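Side-chain contacts in twitching motility pilus retraction protein (Geobacter sulfurreducens PCA, PDB 5ZFQ), which probably powers retraction of type IV pili, working as a six-subunit motor driven by ATP hydrolysis: residues Gln342-Asn345 with Gln346-Ser350; Ile357-Asp360 with Val361-Arg365. One frame throughout, in Å; residues are numbered along the deposited sequence.

Interaction 1 of 2, residues Gln342-Asn345 with Gln346-Ser350; sequences QTMN and QSLFS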
loop_
_atom_site.group_PDB
_atom_site.type_symbol
_atom_site.label_atom_id
_atom_site.label_comp_id
_atom_site.label_asym_id
_atom_site.label_seq_id
_atom_site.Cartn_x
_atom_site.Cartn_y
_atom_site.Cartn_z
ATOM N N GLN A 342 43.209 -2.832 -9.464
ATOM C CA GLN A 342 43.510 -1.515 -9.927
ATOM C C GLN A 342 42.388 -0.612 -9.579
ATOM O O GLN A 342 41.268 -0.994 -9.676
ATOM C CB GLN A 342 43.730 -1.490 -11.419
ATOM C CG GLN A 342 42.648 -2.141 -12.224
ATOM C CD GLN A 342 42.990 -2.291 -13.678
ATOM O OE1 GLN A 342 43.916 -2.973 -14.035
ATOM N NE2 GLN A 342 42.222 -1.663 -14.517
ATOM N N THR A 343 42.683 0.612 -9.194
ATOM C CA THR A 343 41.635 1.592 -8.951
ATOM C C THR A 343 41.232 2.236 -10.275
ATOM O O THR A 343 41.972 2.167 -11.264
ATOM C CB THR A 343 42.076 2.699 -7.968
ATOM O OG1 THR A 343 43.192 3.406 -8.514
ATOM C CG2 THR A 343 42.480 2.108 -6.612
ATOM N N MET A 344 40.051 2.855 -10.276
ATOM C CA MET A 344 39.595 3.665 -11.389
ATOM C C MET A 344 40.627 4.748 -11.696
ATOM O O MET A 344 40.960 4.969 -12.856
ATOM C CB MET A 344 38.227 4.288 -11.090
ATOM C CG MET A 344 37.685 5.113 -12.237
ATOM S SD MET A 344 37.541 4.128 -13.766
ATOM C CE MET A 344 36.295 2.926 -13.308
ATOM N N ASN A 345 41.153 5.400 -10.659
ATOM C CA ASN A 345 42.194 6.401 -10.870
ATOM C C ASN A 345 43.442 5.788 -11.511
ATOM O O ASN A 345 44.012 6.384 -12.426
ATOM C CB ASN A 345 42.564 7.124 -9.561
ATOM C CG ASN A 345 41.782 8.432 -9.367
ATOM O OD1 ASN A 345 41.136 8.930 -10.299
ATOM N ND2 ASN A 345 41.829 8.982 -8.157
ATOM N N GLN A 346 43.862 4.603 -11.066
ATOM C CA GLN A 346 45.016 3.948 -11.683
ATOM C C GLN A 346 44.730 3.659 -13.145
ATOM O O GLN A 346 45.567 3.919 -13.997
ATOM C CB GLN A 346 45.398 2.667 -10.940
ATOM C CG GLN A 346 46.124 2.951 -9.634
ATOM C CD GLN A 346 46.353 1.714 -8.780
ATOM O OE1 GLN A 346 45.550 0.778 -8.793
ATOM N NE2 GLN A 346 47.439 1.719 -8.009
ATOM N N SER A 347 43.534 3.150 -13.435
ATOM C CA SER A 347 43.113 2.869 -14.807
ATOM C C SER A 347 43.113 4.135 -15.655
ATOM O O SER A 347 43.664 4.142 -16.761
ATOM C CB SER A 347 41.714 2.230 -14.835
ATOM O OG SER A 347 41.355 1.828 -16.151
ATOM N N LEU A 348 42.478 5.195 -15.146
ATOM C CA LEU A 348 42.469 6.487 -15.847
ATOM C C LEU A 348 43.901 6.960 -16.138
ATOM O O LEU A 348 44.211 7.414 -17.246
ATOM C CB LEU A 348 41.722 7.550 -15.032
ATOM C CG LEU A 348 40.199 7.468 -15.017
ATOM C CD1 LEU A 348 39.587 8.399 -13.960
ATOM C CD2 LEU A 348 39.676 7.792 -16.378
ATOM N N PHE A 349 44.764 6.835 -15.131
ATOM C CA PHE A 349 46.154 7.250 -15.243
ATOM C C PHE A 349 46.845 6.479 -16.362
ATOM O O PHE A 349 47.724 7.000 -17.051
ATOM C CB PHE A 349 46.874 7.042 -13.902
ATOM C CG PHE A 349 48.354 7.261 -13.966
ATOM C CD1 PHE A 349 48.887 8.540 -13.826
ATOM C CD2 PHE A 349 49.224 6.186 -14.161
ATOM C CE1 PHE A 349 50.264 8.755 -13.881
ATOM C CE2 PHE A 349 50.597 6.391 -14.222
ATOM C CZ PHE A 349 51.118 7.681 -14.074
ATOM N N SER A 350 46.426 5.232 -16.537
ATOM C CA SER A 350 47.014 4.351 -17.525
ATOM C C SER A 350 46.545 4.765 -18.923
ATOM O O SER A 350 47.332 4.810 -19.876
ATOM C CB SER A 350 46.646 2.896 -17.210
ATOM O OG SER A 350 47.265 1.995 -18.109
#
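Ser347 N donates to Thr343 O at 2.8 Å, the first of three backbone bonds that wind the chain into a helix. Leu348 N follows onto Met344 O, an almost straight bond (N-H...O 172°), and Phe349 N onto Asn345 O. Ahead of them the helix start is closed by a capping box. Thr343 is the N-cap, its OG1 set between its own backbone N and carbonyl carbon (chi1 61°), and from there it accepts from Gln346 N at 2.9 Å. Gln346 returns the favour: with CG beside its backbone N and the chain extended beyond it, the side chain reaches back until OE1 accepts from Thr343 N, also at 2.9 Å, the donor tilted 22° from the carbonyl plane. On the way its CG passes 3.2 Å from Thr343 OG1, and OE1 comes to 3.3 Å from Gln342 CA. With an alanine in place of Gln346, Thr343 N would probably lose its acceptor, and Gln333 O the donor it has in NE2. Apolar contact is slighter: Met344 CG meets Leu348 CD1 at 4.2 Å. Strand 303-310 flanks this helix start, with Leu307 O accepting from Gln342 NE2 and Leu307 N bonded to Ser347 OG, while Glu308 OE1 accepts from Met344 N. The buried Asn345 amide is satisfied at both ends, OD1 by Ser366 OG and ND2 by Asp368 O. Thr343 also packs on Tyr329 and Met332 of helix 328-333, and Phe349 on Met375 and Leu376 of helix 369-377.

Interaction 2 of 2, residues Ile357-Asp360 with Val361-Arg365; sequences ISLD and VAMAR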
loop_
_atom_site.group_PDB
_atom_site.type_symbol
_atom_site.label_atom_id
_atom_site.label_comp_id
_atom_site.label_asym_id
_atom_site.label_seq_id
_atom_site.Cartn_x
_atom_site.Cartn_y
_atom_site.Cartn_z
ATOM N N ILE A 357 42.644 8.561 -23.719
ATOM C CA ILE A 357 41.639 9.545 -23.302
ATOM C C ILE A 357 42.291 10.895 -23.016
ATOM O O ILE A 357 43.506 10.975 -22.851
ATOM C CB ILE A 357 40.856 9.092 -22.032
ATOM C CG1 ILE A 357 41.737 9.187 -20.778
ATOM C CG2 ILE A 357 40.298 7.699 -22.197
ATOM C CD1 ILE A 357 41.041 8.703 -19.522
ATOM N N SER A 358 41.490 11.955 -22.941
ATOM C CA SER A 358 42.044 13.285 -22.677
ATOM C C SER A 358 41.944 13.653 -21.198
ATOM O O SER A 358 41.120 13.105 -20.468
ATOM C CB SER A 358 41.341 14.344 -23.526
ATOM O OG SER A 358 40.068 14.660 -22.992
ATOM N N LEU A 359 42.798 14.577 -20.771
ATOM C CA LEU A 359 42.837 15.040 -19.392
ATOM C C LEU A 359 41.461 15.538 -18.902
ATOM O O LEU A 359 41.082 15.251 -17.766
ATOM C CB LEU A 359 43.905 16.144 -19.235
ATOM C CG LEU A 359 44.326 16.566 -17.810
ATOM C CD1 LEU A 359 45.138 15.485 -17.110
ATOM C CD2 LEU A 359 45.071 17.899 -17.776
ATOM N N ASP A 360 40.717 16.264 -19.747
ATOM C CA ASP A 360 39.362 16.739 -19.395
ATOM C C ASP A 360 38.454 15.587 -19.012
ATOM O O ASP A 360 37.891 15.544 -17.917
ATOM C CB ASP A 360 38.685 17.504 -20.545
ATOM C CG ASP A 360 39.278 18.881 -20.774
ATOM O OD1 ASP A 360 40.078 19.331 -19.919
ATOM O OD2 ASP A 360 38.905 19.535 -21.783
ATOM N N VAL A 361 38.309 14.657 -19.945
ATOM C CA VAL A 361 37.443 13.516 -19.749
ATOM C C VAL A 361 37.914 12.700 -18.550
ATOM O O VAL A 361 37.113 12.323 -17.695
ATOM C CB VAL A 361 37.394 12.658 -21.012
ATOM C CG1 VAL A 361 36.487 11.451 -20.803
ATOM C CG2 VAL A 361 36.904 13.509 -22.169
ATOM N N ALA A 362 39.218 12.469 -18.464
ATOM C CA ALA A 362 39.766 11.722 -17.335
ATOM C C ALA A 362 39.403 12.372 -15.998
ATOM O O ALA A 362 38.854 11.723 -15.116
ATOM C CB ALA A 362 41.283 11.581 -17.472
ATOM N N MET A 363 39.679 13.667 -15.875
ATOM C CA MET A 363 39.478 14.382 -14.623
ATOM C C MET A 363 38.003 14.516 -14.258
ATOM O O MET A 363 37.678 14.592 -13.074
ATOM C CB MET A 363 40.094 15.775 -14.685
ATOM C CG MET A 363 41.620 15.864 -14.745
ATOM S SD MET A 363 42.347 15.248 -13.160
ATOM C CE MET A 363 41.611 16.404 -11.954
ATOM N N ALA A 364 37.107 14.568 -15.252
ATOM C CA ALA A 364 35.676 14.665 -14.948
ATOM C C ALA A 364 35.188 13.358 -14.330
ATOM O O ALA A 364 34.381 13.355 -13.409
ATOM C CB ALA A 364 34.852 15.002 -16.204
ATOM N N ARG A 365 35.684 12.249 -14.861
ATOM C CA ARG A 365 35.255 10.927 -14.448
ATOM C C ARG A 365 35.834 10.570 -13.104
ATOM O O ARG A 365 35.276 9.749 -12.380
ATOM C CB ARG A 365 35.665 9.887 -15.495
ATOM C CG ARG A 365 35.294 8.471 -15.130
ATOM C CD ARG A 365 33.815 8.339 -14.697
ATOM N NE ARG A 365 33.520 6.962 -14.303
ATOM C CZ ARG A 365 33.831 6.434 -13.117
ATOM N NH1 ARG A 365 34.431 7.174 -12.174
ATOM N NH2 ARG A 365 33.528 5.163 -12.870
#
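Ala362, Met363 and Ala364 give their backbone N-H groups to Ser358, Leu359 and Asp360 in turn, the i to i+4 bonds that open helix 359-365. The first, Ala362 N to Ser358 O, is 2.8 Å long; the last, Ala364 N to Asp360 O, is more bent (N-H...O 149°). Ser358, at the N-cap position, brings its OG beside the start of the helix, where it touches the Val361 methyl CG2 at 3.5 Å. Since Val361 has no polar group to offer back to Ser358 N, no capping box is made. The remaining contacts are apolar. Ile357, just before the helix, has CG1 between its backbone N and carbonyl carbon (chi1 73°) and is extended beyond it (chi2 -178°), which carries CD1 to Ala362 CB at 3.5 Å. On another side of the same turn, Leu359 and Met363 run alongside each other in the same direction, CG to CG 4.1 Å, before the Met363 chain folds at its next two torsions and its sulfur and methyl turn off from Leu359. These two apolar pairs have different neighbours. Ile357 and Ala362 pack on helix 344-353, with Ile357 and Val361 also against Leu295 of strand 286-296, whereas Leu359 and Met363 face helix 369-377. At the far end of the helix, Ala364 touches Arg317 and Arg365 touches Phe284, both of a neighbouring subunit.

How the interactions relate
Followed from the N terminus, the chain leaves strand 303-310, passes two helices, and enters helix 344-353 through interaction 1; after a short connection it enters helix 359-365 through interaction 2. Each closes the first turn of its own helix, and they stand in series, neither nested nor crossed, with centres about 12 Å apart. They also touch directly. Leu348 CD2 packs on Ile357 CD1 at 3.5 Å, and Met344 CE reaches Arg365 NH2, so the two successive helices lie against each other. Helix 369-377 touches residues of both, while the strands 303-310 and 286-296 join them to the mixed sheet.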